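Local coordinates for conserved domain protein (PDB 3PNN) that probably acts as a glycosyltransferase handling nucleotide-linked sugars, on an alpha/beta/alpha Rossmann-like fold, at residues Ala12-Gly16 with Phe59-Phe63; Ile35-Ser39 with Ile121-Tyr127; Lys70-Arg74 with Pro299-Phe303; Trp101-His105 with Phe232-Leu236. The contacts are given in a common frame with arbitrary orientation. Where two conformers were deposited one is given. Residues are numbered along the deposited sequence.

Interaction 1. Residues Ala12-Gly16 with Phe59-Phe63; sequences AAGMG and FEKEF
Leaving the first parallel strand of the sheet, 7-11, the chain enters the glycine-rich loop Ala12-Gly16, which meets the start of helix 60-71. The two backbones come closest at Gly16 and Phe59, 5.7 Å apart CA to CA. Phe59 is the N-cap residue, and Phe63 N bonds to Phe59 O at 3.0 Å; this i, i+4 spacing puts both side chains on the same side of the helix start, Phe59 with chi1 p and Phe63 with chi1 t. Ala12 begins a type I turn that ends at Met15. Ala12 CB packs 4.1 Å from Phe63 CE1, and Ala12 O lies 3.3 Å from Phe59 CZ. Ala13 points its CB away but sets its O 3.6 Å from Phe59 CE2, at the ring edge. After Gly14, selenomethionine Met15 (chi1 m) places CB 4.0 Å from Phe59 CE1 and SE 4.4 Å from Phe63 CE1. Gly16 (phi/psi -89/157°) lays CA over the Phe59 face, 3.9 Å from the centroid, a CH-pi contact; a CB there would clash with Phe59 CD2. AAGMG resembles the glycine-rich signature loop of sugar nucleotidyltransferases, which in those relatives contacts the nucleotide; a similar role here is probable. Chemically, the Gly16 CH-pi contact and the apolar contacts of Met15 and Ala12 CB join the segments by close fit rather than hydrogen bonding.

Interaction 2. Residues Ile35-Ser39 with Ile121-Tyr127; sequences IMDYS and INADDFY
Ile35 (chi1 m, chi2 t) pushes CG2 against the backbone beyond strand 118-122, 3.3 Å from Asp125 O and 3.6 Å from Asp124 C. It sits in the first turn of helix 35-46; nearest CA pairs are Ile35-Asp124 (5.6 Å) and Met36-Ala123 (5.5 Å). Selenomethionine Met36 (chi1 t, chi2 t, chi3 m) brings CE 3.8 Å from Ala123 CB; Tyr38 CB meets Phe126 CE1 at the ring edge (3.7 Å), and Ser39 CB meets Ile121 CD1 (3.8 Å). In a Rossmann-like GT-A-type fold such an acidic loop commonly lines the active site; here Asp124 and Asp125 hydrogen-bond glycerol, probably from the crystallisation liquor, which may mark a pocket, and Asp125 accepts from Trp273 NE1. One water accepts from Met36 N (3.0 Å) and donates to Ala123 O and Asp124 OD1, both 2.8 Å. A second accepts from Ser39 OG (2.8 Å), donating to Asn122 O (2.8 Å) and Asp125 O (2.7 Å). A third donates to Ser39 OG (2.6 Å) and accepts from Tyr127 N (2.8 Å).

Interaction 3. Residues Lys70-Arg74 with Pro299-Phe303; sequences KYEGR and PTKLF
Residues Lys70-Arg74 take the chain out of helix 60-71: Lys70 is still helical (-72/-31°), Tyr71 (-107/-20°) is already drifting out of a weakly bonded helix end, Glu72 is in the polyproline II region (-57/137°), Gly73 adopts positive phi (82/-20°), and Arg74 N returns to Tyr71 O at 2.8 Å. Residues Pro299-Phe303 are the irregular C-terminal tail, ending in the carboxylate of Phe303. The backbones approach most closely at Lys70 and Phe303, 6.0 Å between CA atoms. Phe303 (chi1 m) provides most of the tail's share of the contact, its CA-to-CB bond pointing toward the helix end. Tyr71 (chi1 m) directs its ring edge at one face of Phe303, with centroids 5.2 Å apart, planes at 76° and Tyr71 CE1 3.9 Å from Phe303 CE2, a T-shaped pair. Lys70 O lies 3.6 Å from Phe303 CD1. Lys70 CB is 4.3 Å from Phe303 CB. Arg74 (chi1 m, chi2 m) bends back over the tail, so that a face of its guanidinium covers Phe303 CD1, with NH2 3.2 Å away; NH2 also gives a weak hydrogen bond to Leu302 O at 3.5 Å. Asp37 of helix 35-46 takes the polar ends of Lys70 and Tyr71. Between the two segments the contact is thus mostly ring packing with one weak hydrogen bond, while Asp33 holds the backbone NH of Leu302 from outside.

Interaction 4. Residues Trp101-His105 with Phe232-Leu236; sequences WGTNH and FINFL
An aromatic cluster of Trp101, His105 and Phe232 joins the start of helix 103-108 to one side of helix 223-239. The first segment runs from a loop into the first turn of helix 103-108: Gly102, at phi/psi 126/171°, is the N-cap residue, and a weak hydrogen bond from His105 N to Gly102 O (3.0 Å) opens the helix. The second is regular helix, with Leu236 N to Phe232 O at 2.8 Å. Nearest CA pairs are His105 with Phe232 at 7.7 Å and Trp101 with Leu236 at 9.6 Å, a separation filled by side chains. Phe232 (chi1 t) turns its ring edge to the face of Trp101 (chi1 m), making a T-shaped pair with the five-membered ring: centroids 5.9 Å apart, planes at 76°, Phe232 CZ 4.2 Å from Trp101 CG. In the fold, this ties the segment leading into strand 118-122 of the Rossmann-like sheet to a helix that follows strand 217-220, with Phe247 touching both Phe232 and Phe235. Leu236 (chi1 m, chi2 t) lays CD2 over the six-membered ring of Trp101, 4.2 Å from its centroid, a CH-pi contact. Phe235 (chi1 t) offers its ring edge, CE2 lying 3.9 Å from Trp101 CE3. His105 (chi1 t) brings CD2 3.5 Å from Phe232 CE2, the planes oblique at 39°. Trp101 NE1 hydrogen-bonds Leu84 O; His105 hydrogen-bonds Arg86 O through NE2 and Gln82 NE2 through ND1.

In the fold
Interaction 2 touches both interaction 1 and interaction 3, which do not touch each other. Met15 SE of interaction 1 sits 3.4 Å from Met36 CE and 3.9 Å from Ala123 CB of interaction 2, so the glycine-rich loop and the acidic loop lie side by side, with the glycerol-binding Asp124 and Asp125 on the latter. Asp37 connects interaction 2 to interaction 3, Asp37 OD1 lying 2.9 Å from Lys70 NZ and 2.6 Å from Tyr71 OH. Interactions 1 and 3 share helix 60-71, their centres about 19 Å apart. Interaction 4 touches none of the others, though its nearest atoms come within about 6 Å of interaction 2; Gln82 touches Ala13 and hydrogen-bonds His105.

Interaction 1. Residues Ala12-Gly16 with Phe59-Phe63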
loop_
_atom_site.group_PDB
_atom_site.type_symbol
_atom_site.label_atom_id
_atom_site.label_comp_id
_atom_site.label_asym_id
_atom_site.label_seq_id
_atom_site.Cartn_x
_atom_site.Cartn_y
_atom_site.Cartn_z
ATOM N N ALA A 12 -6.734 -3.759 -3.264
ATOM C CA ALA A 12 -6.867 -5.055 -3.924
ATOM C C ALA A 12 -7.420 -4.949 -5.348
ATOM O O ALA A 12 -7.829 -5.942 -5.953
ATOM C CB ALA A 12 -7.736 -5.983 -3.072
ATOM N N ALA A 13 -7.411 -3.744 -5.901
ATOM C CA ALA A 13 -8.099 -3.502 -7.156
ATOM C C ALA A 13 -7.342 -4.118 -8.331
ATOM O O ALA A 13 -7.908 -4.322 -9.400
ATOM C CB ALA A 13 -8.306 -2.011 -7.355
ATOM N N GLY A 14 -6.065 -4.429 -8.111
ATOM C CA GLY A 14 -5.224 -5.003 -9.149
ATOM C C GLY A 14 -5.219 -6.525 -9.199
ATOM O O GLY A 14 -4.462 -7.113 -9.979
HETATM N N MSE A 15 -6.061 -7.164 -8.385
HETATM C CA MSE A 15 -6.061 -8.632 -8.260
HETATM C C MSE A 15 -6.792 -9.402 -9.341
HETATM O O MSE A 15 -6.774 -10.639 -9.336
HETATM C CB MSE A 15 -6.674 -9.072 -6.937
HETATM C CG MSE A 15 -6.386 -8.174 -5.800
HETATM SE SE MSE A 15 -5.811 -9.265 -4.357
HETATM C CE MSE A 15 -4.066 -9.654 -5.211
ATOM N N GLY A 16 -7.473 -8.698 -10.237
ATOM C CA GLY A 16 -8.212 -9.372 -11.282
ATOM C C GLY A 16 -7.350 -9.606 -12.509
ATOM O O GLY A 16 -6.338 -8.931 -12.709
ATOM N N PHE A 59 -14.169 -8.856 -10.909
ATOM C CA PHE A 59 -13.758 -10.066 -10.196
ATOM C C PHE A 59 -14.408 -10.192 -8.818
ATOM O O PHE A 59 -13.909 -10.892 -7.942
ATOM C CB PHE A 59 -12.224 -10.198 -10.122
ATOM C CG PHE A 59 -11.521 -9.060 -9.418
ATOM C CD1 PHE A 59 -11.181 -9.161 -8.087
ATOM C CD2 PHE A 59 -11.150 -7.915 -10.108
ATOM C CE1 PHE A 59 -10.503 -8.133 -7.433
ATOM C CE2 PHE A 59 -10.486 -6.878 -9.466
ATOM C CZ PHE A 59 -10.151 -6.989 -8.125
ATOM N N GLU A 60 -15.546 -9.531 -8.648
ATOM C CA GLU A 60 -16.213 -9.516 -7.357
ATOM C C GLU A 60 -16.689 -10.915 -6.964
ATOM O O GLU A 60 -16.522 -11.335 -5.821
ATOM C CB GLU A 60 -17.389 -8.546 -7.387
ATOM C CG GLU A 60 -18.277 -8.601 -6.177
ATOM C CD GLU A 60 -19.509 -7.723 -6.340
ATOM O OE1 GLU A 60 -19.705 -7.162 -7.445
ATOM O OE2 GLU A 60 -20.278 -7.594 -5.365
ATOM N N LYS A 61 -17.283 -11.635 -7.906
ATOM C CA LYS A 61 -17.823 -12.959 -7.578
ATOM C C LYS A 61 -16.757 -13.870 -6.978
ATOM O O LYS A 61 -16.967 -14.494 -5.930
ATOM C CB LYS A 61 -18.474 -13.625 -8.799
ATOM C CG LYS A 61 -19.127 -14.959 -8.468
ATOM C CD LYS A 61 -19.699 -15.627 -9.719
ATOM C CE LYS A 61 -20.230 -17.019 -9.414
ATOM N NZ LYS A 61 -20.820 -17.665 -10.627
ATOM N N GLU A 62 -15.609 -13.966 -7.641
ATOM C CA GLU A 62 -14.564 -14.846 -7.138
ATOM C C GLU A 62 -13.916 -14.279 -5.891
ATOM O O GLU A 62 -13.475 -15.034 -5.022
ATOM C CB GLU A 62 -13.527 -15.145 -8.225
ATOM C CG GLU A 62 -14.175 -15.855 -9.423
ATOM C CD GLU A 62 -13.184 -16.510 -10.376
ATOM O OE1 GLU A 62 -12.049 -16.012 -10.508
ATOM O OE2 GLU A 62 -13.556 -17.525 -11.012
ATOM N N PHE A 63 -13.850 -12.953 -5.790
ATOM C CA PHE A 63 -13.279 -12.362 -4.582
ATOM C C PHE A 63 -14.124 -12.781 -3.375
ATOM O O PHE A 63 -13.598 -13.174 -2.338
ATOM C CB PHE A 63 -13.199 -10.831 -4.673
ATOM C CG PHE A 63 -12.229 -10.223 -3.688
ATOM C CD1 PHE A 63 -10.900 -10.017 -4.047
ATOM C CD2 PHE A 63 -12.641 -9.869 -2.403
ATOM C CE1 PHE A 63 -9.989 -9.467 -3.143
ATOM C CE2 PHE A 63 -11.739 -9.319 -1.488
ATOM C CZ PHE A 63 -10.416 -9.115 -1.862
#

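Interaction 2. Residues Ile35-Ser39 with Ile121-Tyr127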
loop_
_atom_site.group_PDB
_atom_site.type_symbol
_atom_site.label_atom_id
_atom_site.label_comp_id
_atom_site.label_asym_id
_atom_site.label_seq_id
_atom_site.Cartn_x
_atom_site.Cartn_y
_atom_site.Cartn_z
ATOM N N ILE A 35 0.003 -14.168 0.861
ATOM C CA ILE A 35 0.615 -13.015 1.519
ATOM C C ILE A 35 -0.447 -12.138 2.178
ATOM O O ILE A 35 -0.269 -11.679 3.310
ATOM C CB ILE A 35 1.459 -12.196 0.541
ATOM C CG1 ILE A 35 2.757 -12.955 0.249
ATOM C CG2 ILE A 35 1.775 -10.815 1.135
ATOM C CD1 ILE A 35 3.585 -12.343 -0.830
HETATM N N MSE A 36 -1.559 -11.919 1.476
HETATM C CA MSE A 36 -2.659 -11.141 2.036
HETATM C C MSE A 36 -3.125 -11.712 3.375
HETATM O O MSE A 36 -3.423 -10.964 4.314
HETATM C CB MSE A 36 -3.839 -11.064 1.055
HETATM C CG MSE A 36 -5.064 -10.402 1.675
HETATM SE SE MSE A 36 -6.632 -10.645 0.552
HETATM C CE MSE A 36 -5.950 -9.683 -0.980
ATOM N N ASP A 37 -3.189 -13.037 3.456
ATOM C CA ASP A 37 -3.564 -13.722 4.694
ATOM C C ASP A 37 -2.649 -13.361 5.865
ATOM O O ASP A 37 -3.129 -13.153 6.982
ATOM C CB ASP A 37 -3.538 -15.249 4.517
ATOM C CG ASP A 37 -4.673 -15.771 3.627
ATOM O OD1 ASP A 37 -5.697 -15.068 3.451
ATOM O OD2 ASP A 37 -4.520 -16.895 3.105
ATOM N N TYR A 38 -1.337 -13.335 5.631
ATOM C CA TYR A 38 -0.405 -12.906 6.696
ATOM C C TYR A 38 -0.703 -11.471 7.144
ATOM O O TYR A 38 -0.686 -11.184 8.340
ATOM C CB TYR A 38 1.061 -13.069 6.258
ATOM C CG TYR A 38 1.418 -14.531 6.202
ATOM C CD1 TYR A 38 1.916 -15.189 7.332
ATOM C CD2 TYR A 38 1.188 -15.279 5.046
ATOM C CE1 TYR A 38 2.201 -16.548 7.302
ATOM C CE2 TYR A 38 1.481 -16.650 5.008
ATOM C CZ TYR A 38 1.976 -17.272 6.135
ATOM O OH TYR A 38 2.252 -18.631 6.111
ATOM N N SER A 39 -1.018 -10.589 6.200
ATOM C CA SER A 39 -1.349 -9.197 6.564
ATOM C C SER A 39 -2.588 -9.127 7.438
ATOM O O SER A 39 -2.604 -8.417 8.445
ATOM C CB SER A 39 -1.568 -8.338 5.319
ATOM O OG SER A 39 -0.336 -8.127 4.651
ATOM N N ILE A 121 -2.617 -0.377 2.809
ATOM C CA ILE A 121 -1.531 -1.291 2.462
ATOM C C ILE A 121 -1.784 -1.976 1.129
ATOM O O ILE A 121 -2.927 -2.024 0.650
ATOM C CB ILE A 121 -1.330 -2.425 3.529
ATOM C CG1 ILE A 121 -2.541 -3.368 3.581
ATOM C CG2 ILE A 121 -1.015 -1.840 4.906
ATOM C CD1 ILE A 121 -2.252 -4.720 4.296
ATOM N N ASN A 122 -0.716 -2.507 0.532
ATOM C CA ASN A 122 -0.848 -3.297 -0.688
ATOM C C ASN A 122 -1.363 -4.688 -0.350
ATOM O O ASN A 122 -1.235 -5.151 0.797
ATOM C CB ASN A 122 0.494 -3.432 -1.412
ATOM C CG ASN A 122 0.972 -2.133 -2.029
ATOM O OD1 ASN A 122 0.173 -1.247 -2.367
ATOM N ND2 ASN A 122 2.288 -2.016 -2.199
ATOM N N ALA A 123 -1.905 -5.368 -1.356
ATOM C CA ALA A 123 -2.533 -6.675 -1.162
ATOM C C ALA A 123 -1.562 -7.854 -1.259
ATOM O O ALA A 123 -1.897 -8.964 -0.859
ATOM C CB ALA A 123 -3.680 -6.861 -2.170
ATOM N N ASP A 124 -0.366 -7.625 -1.785
ATOM C CA ASP A 124 0.527 -8.745 -2.074
ATOM C C ASP A 124 1.958 -8.464 -1.608
ATOM O O ASP A 124 2.916 -9.006 -2.157
ATOM C CB ASP A 124 0.492 -9.052 -3.578
ATOM C CG ASP A 124 0.848 -10.497 -3.901
ATOM O OD1 ASP A 124 0.699 -11.391 -3.028
ATOM O OD2 ASP A 124 1.267 -10.739 -5.052
ATOM N N ASP A 125 2.099 -7.592 -0.615
ATOM C CA ASP A 125 3.393 -7.375 0.042
ATOM C C ASP A 125 3.335 -7.856 1.485
ATOM O O ASP A 125 2.307 -7.707 2.154
ATOM C CB ASP A 125 3.795 -5.892 0.022
ATOM C CG ASP A 125 4.242 -5.430 -1.353
ATOM O OD1 ASP A 125 5.395 -5.695 -1.735
ATOM O OD2 ASP A 125 3.426 -4.831 -2.066
ATOM N N PHE A 126 4.444 -8.420 1.961
ATOM C CA PHE A 126 4.560 -8.852 3.347
ATOM C C PHE A 126 5.247 -7.763 4.166
ATOM O O PHE A 126 6.424 -7.441 3.945
ATOM C CB PHE A 126 5.317 -10.192 3.441
ATOM C CG PHE A 126 5.443 -10.730 4.844
ATOM C CD1 PHE A 126 4.548 -11.692 5.327
ATOM C CD2 PHE A 126 6.470 -10.301 5.678
ATOM C CE1 PHE A 126 4.670 -12.206 6.621
ATOM C CE2 PHE A 126 6.601 -10.805 6.978
ATOM C CZ PHE A 126 5.700 -11.758 7.451
ATOM N N TYR A 127 4.508 -7.195 5.116
ATOM C CA TYR A 127 4.993 -6.042 5.876
ATOM C C TYR A 127 5.640 -6.413 7.221
ATOM O O TYR A 127 6.477 -5.674 7.739
ATOM C CB TYR A 127 3.844 -5.066 6.089
ATOM C CG TYR A 127 3.402 -4.409 4.804
ATOM C CD1 TYR A 127 4.088 -3.305 4.301
ATOM C CD2 TYR A 127 2.316 -4.904 4.076
ATOM C CE1 TYR A 127 3.700 -2.697 3.109
ATOM C CE2 TYR A 127 1.918 -4.292 2.884
ATOM C CZ TYR A 127 2.611 -3.180 2.417
ATOM O OH TYR A 127 2.235 -2.562 1.243
HETATM O O HOH W 1 -1.647 -11.703 -1.535
HETATM O O HOH W 2 -0.430 -7.586 1.939
HETATM O O HOH W 3 2.039 -8.314 5.771
#

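Interaction 3. Residues Lys70-Arg74 with Pro299-Phe303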
loop_
_atom_site.group_PDB
_atom_site.type_symbol
_atom_site.label_atom_id
_atom_site.label_comp_id
_atom_site.label_asym_id
_atom_site.label_seq_id
_atom_site.Cartn_x
_atom_site.Cartn_y
_atom_site.Cartn_z
ATOM N N LYS A 70 -12.624 -16.463 3.716
ATOM C CA LYS A 70 -11.531 -16.759 4.648
ATOM C C LYS A 70 -11.617 -15.905 5.916
ATOM O O LYS A 70 -11.205 -16.343 6.996
ATOM C CB LYS A 70 -10.164 -16.567 3.974
ATOM C CG LYS A 70 -9.822 -17.640 2.930
ATOM C CD LYS A 70 -8.369 -17.539 2.424
ATOM C CE LYS A 70 -8.160 -16.321 1.529
ATOM N NZ LYS A 70 -6.755 -16.226 0.994
ATOM N N TYR A 71 -12.147 -14.690 5.780
ATOM C CA TYR A 71 -12.107 -13.713 6.877
ATOM C C TYR A 71 -13.450 -13.478 7.562
ATOM O O TYR A 71 -13.488 -12.991 8.685
ATOM C CB TYR A 71 -11.546 -12.366 6.394
ATOM C CG TYR A 71 -10.302 -12.480 5.542
ATOM C CD1 TYR A 71 -9.271 -13.340 5.899
ATOM C CD2 TYR A 71 -10.150 -11.710 4.387
ATOM C CE1 TYR A 71 -8.126 -13.451 5.122
ATOM C CE2 TYR A 71 -9.007 -11.810 3.603
ATOM C CZ TYR A 71 -7.997 -12.678 3.978
ATOM O OH TYR A 71 -6.872 -12.803 3.196
ATOM N N GLU A 72 -14.550 -13.812 6.893
ATOM C CA GLU A 72 -15.864 -13.506 7.455
ATOM C C GLU A 72 -16.019 -14.143 8.833
ATOM O O GLU A 72 -15.642 -15.300 9.056
ATOM C CB GLU A 72 -16.994 -13.969 6.532
ATOM C CG GLU A 72 -18.382 -13.518 6.990
ATOM C CD GLU A 72 -19.505 -14.111 6.155
ATOM O OE1 GLU A 72 -19.980 -13.416 5.229
ATOM O OE2 GLU A 72 -19.907 -15.268 6.430
ATOM N N GLY A 73 -16.574 -13.389 9.770
ATOM C CA GLY A 73 -16.721 -13.914 11.113
ATOM C C GLY A 73 -15.465 -13.794 11.962
ATOM O O GLY A 73 -15.561 -13.850 13.184
ATOM N N ARG A 74 -14.295 -13.629 11.338
ATOM C CA ARG A 74 -13.060 -13.410 12.102
ATOM C C ARG A 74 -12.889 -11.915 12.384
ATOM O O ARG A 74 -12.337 -11.512 13.407
ATOM C CB ARG A 74 -11.834 -13.891 11.318
ATOM C CG ARG A 74 -11.864 -15.355 10.883
ATOM C CD ARG A 74 -11.397 -16.279 11.992
ATOM N NE ARG A 74 -11.125 -17.624 11.489
ATOM C CZ ARG A 74 -9.907 -18.139 11.338
ATOM N NH1 ARG A 74 -9.762 -19.374 10.870
ATOM N NH2 ARG A 74 -8.835 -17.423 11.662
ATOM N N PRO A 299 1.069 -19.627 13.111
ATOM C CA PRO A 299 0.681 -21.038 13.036
ATOM C C PRO A 299 0.846 -21.554 11.611
ATOM O O PRO A 299 0.879 -20.758 10.668
ATOM C CB PRO A 299 -0.802 -21.003 13.407
ATOM C CG PRO A 299 -1.255 -19.671 12.932
ATOM C CD PRO A 299 -0.102 -18.746 13.255
ATOM N N THR A 300 0.948 -22.869 11.440
ATOM C CA THR A 300 1.100 -23.409 10.084
ATOM C C THR A 300 -0.049 -23.010 9.161
ATOM O O THR A 300 0.168 -22.664 8.003
ATOM C CB THR A 300 1.251 -24.934 10.076
ATOM O OG1 THR A 300 2.443 -25.288 10.776
ATOM C CG2 THR A 300 1.349 -25.445 8.631
ATOM N N LYS A 301 -1.273 -23.051 9.673
ATOM C CA LYS A 301 -2.429 -22.620 8.896
ATOM C C LYS A 301 -3.062 -21.411 9.568
ATOM O O LYS A 301 -3.429 -21.465 10.737
ATOM C CB LYS A 301 -3.469 -23.739 8.777
ATOM C CG LYS A 301 -3.015 -24.910 7.936
ATOM C CD LYS A 301 -4.115 -25.949 7.780
ATOM C CE LYS A 301 -3.592 -27.174 7.044
ATOM N NZ LYS A 301 -2.313 -27.659 7.647
ATOM N N LEU A 302 -3.197 -20.330 8.818
ATOM C CA LEU A 302 -3.739 -19.081 9.348
ATOM C C LEU A 302 -5.266 -19.070 9.327
ATOM O O LEU A 302 -5.908 -18.794 10.334
ATOM C CB LEU A 302 -3.230 -17.889 8.535
ATOM C CG LEU A 302 -1.728 -17.650 8.373
ATOM C CD1 LEU A 302 -1.498 -16.400 7.533
ATOM C CD2 LEU A 302 -1.044 -17.516 9.725
ATOM N N PHE A 303 -5.833 -19.359 8.154
ATOM C CA PHE A 303 -7.278 -19.342 7.953
ATOM C C PHE A 303 -7.753 -20.628 7.276
ATOM O O PHE A 303 -8.939 -20.964 7.316
ATOM C CB PHE A 303 -7.678 -18.127 7.113
ATOM C CG PHE A 303 -7.296 -16.812 7.737
ATOM C CD1 PHE A 303 -8.035 -16.290 8.791
ATOM C CD2 PHE A 303 -6.193 -16.112 7.290
ATOM C CE1 PHE A 303 -7.685 -15.089 9.383
ATOM C CE2 PHE A 303 -5.837 -14.910 7.875
ATOM C CZ PHE A 303 -6.582 -14.394 8.922
ATOM O OXT PHE A 303 -6.961 -21.360 6.674
#

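Interaction 4. Residues Trp101-His105 with Phe232-Leu236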
loop_
_atom_site.group_PDB
_atom_site.type_symbol
_atom_site.label_atom_id
_atom_site.label_comp_id
_atom_site.label_asym_id
_atom_site.label_seq_id
_atom_site.Cartn_x
_atom_site.Cartn_y
_atom_site.Cartn_z
ATOM N N TRP A 101 -7.351 4.707 -12.938
ATOM C CA TRP A 101 -6.843 6.037 -12.606
ATOM C C TRP A 101 -5.658 6.085 -11.651
ATOM O O TRP A 101 -4.968 7.103 -11.588
ATOM C CB TRP A 101 -7.973 6.918 -12.081
ATOM C CG TRP A 101 -8.992 7.233 -13.122
ATOM C CD1 TRP A 101 -10.280 6.785 -13.168
ATOM C CD2 TRP A 101 -8.819 8.074 -14.279
ATOM N NE1 TRP A 101 -10.917 7.288 -14.275
ATOM C CE2 TRP A 101 -10.045 8.083 -14.973
ATOM C CE3 TRP A 101 -7.748 8.813 -14.792
ATOM C CZ2 TRP A 101 -10.232 8.801 -16.160
ATOM C CZ3 TRP A 101 -7.936 9.536 -15.968
ATOM C CH2 TRP A 101 -9.169 9.523 -16.638
ATOM N N GLY A 102 -5.425 5.013 -10.891
ATOM C CA GLY A 102 -4.247 4.951 -10.035
ATOM C C GLY A 102 -4.542 4.658 -8.569
ATOM O O GLY A 102 -5.700 4.673 -8.151
ATOM N N THR A 103 -3.503 4.404 -7.777
ATOM C CA THR A 103 -3.701 4.001 -6.383
ATOM C C THR A 103 -4.454 5.002 -5.505
ATOM O O THR A 103 -5.182 4.594 -4.593
ATOM C CB THR A 103 -2.378 3.633 -5.664
ATOM O OG1 THR A 103 -1.502 4.772 -5.660
ATOM C CG2 THR A 103 -1.707 2.461 -6.364
ATOM N N ASN A 104 -4.264 6.301 -5.726
ATOM C CA ASN A 104 -4.975 7.253 -4.875
ATOM C C ASN A 104 -6.440 7.398 -5.325
ATOM O O ASN A 104 -7.288 7.778 -4.531
ATOM C CB ASN A 104 -4.241 8.601 -4.754
ATOM C CG ASN A 104 -4.465 9.275 -3.401
ATOM O OD1 ASN A 104 -5.592 9.602 -3.032
ATOM N ND2 ASN A 104 -3.385 9.505 -2.670
ATOM N N HIS A 105 -6.747 7.046 -6.577
ATOM C CA HIS A 105 -8.155 6.963 -6.992
ATOM C C HIS A 105 -8.823 5.748 -6.321
ATOM O O HIS A 105 -9.956 5.824 -5.856
ATOM C CB HIS A 105 -8.302 6.896 -8.515
ATOM C CG HIS A 105 -9.706 6.643 -8.982
ATOM N ND1 HIS A 105 -10.121 5.419 -9.470
ATOM C CD2 HIS A 105 -10.787 7.456 -9.044
ATOM C CE1 HIS A 105 -11.397 5.492 -9.809
ATOM N NE2 HIS A 105 -11.825 6.718 -9.563
ATOM N N PHE A 232 -7.343 15.406 -6.967
ATOM C CA PHE A 232 -7.839 14.617 -8.104
ATOM C C PHE A 232 -8.474 15.506 -9.167
ATOM O O PHE A 232 -8.252 15.319 -10.374
ATOM C CB PHE A 232 -8.837 13.550 -7.634
ATOM C CG PHE A 232 -9.097 12.466 -8.658
ATOM C CD1 PHE A 232 -8.067 11.979 -9.448
ATOM C CD2 PHE A 232 -10.368 11.912 -8.802
ATOM C CE1 PHE A 232 -8.301 10.956 -10.379
ATOM C CE2 PHE A 232 -10.611 10.898 -9.731
ATOM C CZ PHE A 232 -9.576 10.420 -10.521
ATOM N N ILE A 233 -9.289 16.462 -8.728
ATOM C CA ILE A 233 -9.853 17.446 -9.650
ATOM C C ILE A 233 -8.732 18.141 -10.424
ATOM O O ILE A 233 -8.821 18.306 -11.645
ATOM C CB ILE A 233 -10.749 18.483 -8.916
ATOM C CG1 ILE A 233 -12.060 17.810 -8.489
ATOM C CG2 ILE A 233 -11.027 19.715 -9.806
ATOM C CD1 ILE A 233 -12.824 18.567 -7.422
ATOM N N ASN A 234 -7.673 18.532 -9.719
ATOM C CA ASN A 234 -6.548 19.202 -10.375
ATOM C C ASN A 234 -5.909 18.274 -11.388
ATOM O O ASN A 234 -5.594 18.671 -12.509
ATOM C CB ASN A 234 -5.506 19.645 -9.342
ATOM C CG ASN A 234 -5.969 20.834 -8.519
ATOM O OD1 ASN A 234 -6.915 21.525 -8.892
ATOM N ND2 ASN A 234 -5.306 21.074 -7.393
ATOM N N PHE A 235 -5.726 17.025 -10.973
ATOM C CA PHE A 235 -5.147 15.996 -11.824
ATOM C C PHE A 235 -5.963 15.773 -13.088
ATOM O O PHE A 235 -5.419 15.794 -14.194
ATOM C CB PHE A 235 -5.026 14.690 -11.045
ATOM C CG PHE A 235 -4.737 13.496 -11.911
ATOM C CD1 PHE A 235 -3.434 13.178 -12.262
ATOM C CD2 PHE A 235 -5.770 12.699 -12.377
ATOM C CE1 PHE A 235 -3.166 12.071 -13.057
ATOM C CE2 PHE A 235 -5.511 11.597 -13.175
ATOM C CZ PHE A 235 -4.208 11.280 -13.514
ATOM N N LEU A 236 -7.266 15.556 -12.931
ATOM C CA LEU A 236 -8.153 15.381 -14.084
ATOM C C LEU A 236 -8.104 16.570 -15.039
ATOM O O LEU A 236 -8.098 16.409 -16.266
ATOM C CB LEU A 236 -9.588 15.127 -13.621
ATOM C CG LEU A 236 -9.750 13.801 -12.865
ATOM C CD1 LEU A 236 -11.074 13.739 -12.118
ATOM C CD2 LEU A 236 -9.615 12.629 -13.826
#